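Local coordinates for protein BSU-2 beta-lactamase (PDB 6W5E) that probably hydrolyses beta-lactam antibiotics as a class D beta-lactamase of the penicillin-binding transpeptidase family, at residues Lys142-Thr147 with Leu187-Pro192. Residues are numbered along the deposited sequence; the frame is centred on the assembly and turned at random.
Sequences KTWLHT and LPFDKP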
loop_
_atom_site.group_PDB
_atom_site.type_symbol
_atom_site.label_atom_id
_atom_site.label_comp_id
_atom_site.label_asym_id
_atom_site.label_seq_id
_atom_site.Cartn_x
_atom_site.Cartn_y
_atom_site.Cartn_z
ATOM N N LYS A 142 -4.778 -16.984 -6.657
ATOM C CA LYS A 142 -6.195 -17.042 -6.313
ATOM C C LYS A 142 -6.403 -17.564 -4.895
ATOM O O LYS A 142 -7.177 -16.989 -4.116
ATOM C CB LYS A 142 -6.940 -17.900 -7.337
ATOM C CG LYS A 142 -8.445 -17.911 -7.161
ATOM C CD LYS A 142 -9.043 -16.527 -7.397
ATOM C CE LYS A 142 -10.550 -16.592 -7.587
ATOM N NZ LYS A 142 -11.162 -15.237 -7.606
ATOM N N THR A 143 -5.716 -18.655 -4.539
ATOM C CA THR A 143 -5.826 -19.186 -3.182
ATOM C C THR A 143 -5.398 -18.148 -2.152
ATOM O O THR A 143 -6.087 -17.936 -1.148
ATOM C CB THR A 143 -4.982 -20.455 -3.055
ATOM O OG1 THR A 143 -5.501 -21.462 -3.931
ATOM C CG2 THR A 143 -5.001 -20.979 -1.621
ATOM N N TRP A 144 -4.276 -17.473 -2.400
ATOM C CA TRP A 144 -3.789 -16.484 -1.443
ATOM C C TRP A 144 -4.748 -15.305 -1.301
ATOM O O TRP A 144 -4.950 -14.798 -0.195
ATOM C CB TRP A 144 -2.388 -16.018 -1.831
ATOM C CG TRP A 144 -1.315 -16.915 -1.298
ATOM C CD1 TRP A 144 -0.586 -17.842 -1.992
ATOM C CD2 TRP A 144 -0.875 -16.989 0.059
ATOM N NE1 TRP A 144 0.291 -18.485 -1.142
ATOM C CE2 TRP A 144 0.134 -17.973 0.119
ATOM C CE3 TRP A 144 -1.225 -16.306 1.229
ATOM C CZ2 TRP A 144 0.788 -18.296 1.308
ATOM C CZ3 TRP A 144 -0.578 -16.632 2.407
ATOM C CH2 TRP A 144 0.419 -17.616 2.438
ATOM N N LEU A 145 -5.337 -14.835 -2.405
ATOM C CA LEU A 145 -6.250 -13.700 -2.280
ATOM C C LEU A 145 -7.500 -14.065 -1.486
ATOM O O LEU A 145 -8.096 -13.191 -0.843
ATOM C CB LEU A 145 -6.604 -13.124 -3.651
ATOM C CG LEU A 145 -5.451 -12.451 -4.413
ATOM C CD1 LEU A 145 -5.984 -11.546 -5.507
ATOM C CD2 LEU A 145 -4.521 -11.668 -3.493
ATOM N N HIS A 146 -7.927 -15.333 -1.513
ATOM C CA HIS A 146 -9.030 -15.704 -0.631
ATOM C C HIS A 146 -8.574 -15.801 0.817
ATOM O O HIS A 146 -9.294 -15.368 1.723
ATOM C CB HIS A 146 -9.735 -16.986 -1.077
ATOM C CG HIS A 146 -11.119 -17.126 -0.509
ATOM N ND1 HIS A 146 -12.110 -16.196 -0.737
ATOM C CD2 HIS A 146 -11.676 -18.075 0.285
ATOM C CE1 HIS A 146 -13.216 -16.567 -0.117
ATOM N NE2 HIS A 146 -12.978 -17.702 0.514
ATOM N N THR A 147 -7.380 -16.351 1.055
ATOM C CA THR A 147 -6.819 -16.356 2.405
ATOM C C THR A 147 -6.767 -14.945 2.982
ATOM O O THR A 147 -7.045 -14.736 4.168
ATOM C CB THR A 147 -5.423 -16.997 2.386
ATOM O OG1 THR A 147 -5.560 -18.413 2.241
ATOM C CG2 THR A 147 -4.641 -16.705 3.663
ATOM N N LEU A 187 -1.089 -12.135 10.043
ATOM C CA LEU A 187 -1.334 -12.718 8.743
ATOM C C LEU A 187 -0.574 -14.032 8.671
ATOM O O LEU A 187 0.387 -14.245 9.421
ATOM C CB LEU A 187 -0.855 -11.775 7.631
ATOM C CG LEU A 187 -1.685 -10.511 7.388
ATOM C CD1 LEU A 187 -0.937 -9.609 6.425
ATOM C CD2 LEU A 187 -3.066 -10.867 6.837
ATOM N N PRO A 188 -0.990 -14.944 7.799
ATOM C CA PRO A 188 -0.342 -16.265 7.694
ATOM C C PRO A 188 0.937 -16.237 6.863
ATOM O O PRO A 188 1.082 -16.956 5.873
ATOM C CB PRO A 188 -1.444 -17.114 7.046
ATOM C CG PRO A 188 -2.215 -16.150 6.234
ATOM C CD PRO A 188 -2.242 -14.880 7.027
ATOM N N PHE A 189 1.869 -15.381 7.261
ATOM C CA PHE A 189 3.198 -15.332 6.674
ATOM C C PHE A 189 4.223 -15.549 7.775
ATOM O O PHE A 189 3.967 -15.238 8.942
ATOM C CB PHE A 189 3.447 -13.973 5.999
ATOM C CG PHE A 189 2.518 -13.701 4.865
ATOM C CD1 PHE A 189 2.651 -14.396 3.670
ATOM C CD2 PHE A 189 1.498 -12.774 4.989
ATOM C CE1 PHE A 189 1.787 -14.166 2.619
ATOM C CE2 PHE A 189 0.623 -12.547 3.943
ATOM C CZ PHE A 189 0.772 -13.236 2.750
ATOM N N ASP A 190 5.388 -16.079 7.402
ATOM C CA ASP A 190 6.477 -16.175 8.363
ATOM C C ASP A 190 6.804 -14.794 8.907
ATOM O O ASP A 190 6.712 -13.788 8.198
ATOM C CB ASP A 190 7.727 -16.772 7.720
ATOM C CG ASP A 190 7.493 -18.162 7.157
ATOM O OD1 ASP A 190 6.469 -18.788 7.496
ATOM O OD2 ASP A 190 8.346 -18.633 6.381
ATOM N N LYS A 191 7.160 -14.742 10.187
ATOM C CA LYS A 191 7.552 -13.470 10.785
ATOM C C LYS A 191 8.625 -12.739 9.990
ATOM O O LYS A 191 8.443 -11.544 9.718
ATOM C CB LYS A 191 7.904 -13.661 12.269
ATOM C CG LYS A 191 6.684 -13.779 13.166
ATOM C CD LYS A 191 6.520 -12.527 14.019
ATOM C CE LYS A 191 5.101 -12.380 14.545
ATOM N NZ LYS A 191 4.943 -11.098 15.284
ATOM N N PRO A 192 9.734 -13.365 9.576
ATOM C CA PRO A 192 10.726 -12.607 8.791
ATOM C C PRO A 192 10.179 -12.066 7.485
ATOM O O PRO A 192 10.627 -11.005 7.034
ATOM C CB PRO A 192 11.855 -13.618 8.559
ATOM C CG PRO A 192 11.690 -14.637 9.628
ATOM C CD PRO A 192 10.231 -14.707 9.944
#
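The last turns of helix 138-147 face the loop that leads into helix 191-200, and the two backbones stay well apart, with Thr147 CA 8.4 Å from Pro188 CA. Side chains, with one backbone carbonyl, bridge the gap. Trp144 and Phe189 reach toward each other. Their six-membered rings are nearly parallel, with planes at 10°, but offset so far that little of one lies over the other; the centroids are 5.0 Å apart. The touch is made by the far end of the indole benzo ring: Trp144 CZ3 is 3.4 Å from Phe189 CE1 and 3.7 Å from Phe189 CZ. Chi1 of Phe189 (-62°) directs its ring to the indole, and the CE1-CZ edge does the touching.

The chain reverses at Pro188 in an inverse gamma turn, with a weak hydrogen bond from Phe189 N to Leu187 O. The Pro188 carbonyl meets the indole edge near the ring plane, with Pro188 O 3.6 Å from Trp144 CH2. Pro188 CG packs on the methyl of Thr147, 3.6 Å from Thr147 CG2. Chi1 of -74° sets Thr147 OG1 beside the backbone N and CG2 anti to it. OG1 makes a weak hydrogen bond back to Thr143 O, one turn earlier.

Ile85 and Gln88 of helix 81-88 also touch Trp144, while Leu84 and Gln88 touch Phe189. Gln88 OE1 accepts a hydrogen bond from Asp190 N. The contact thus joins the end of helix 138-147 to the lead-in of helix 191-200 against helix 81-88, which follows the N-carboxylated Lys79 in sequence. Its side-chain contacts are mainly apolar, so the fit rests on van der Waals packing rather than on directional polar bonds.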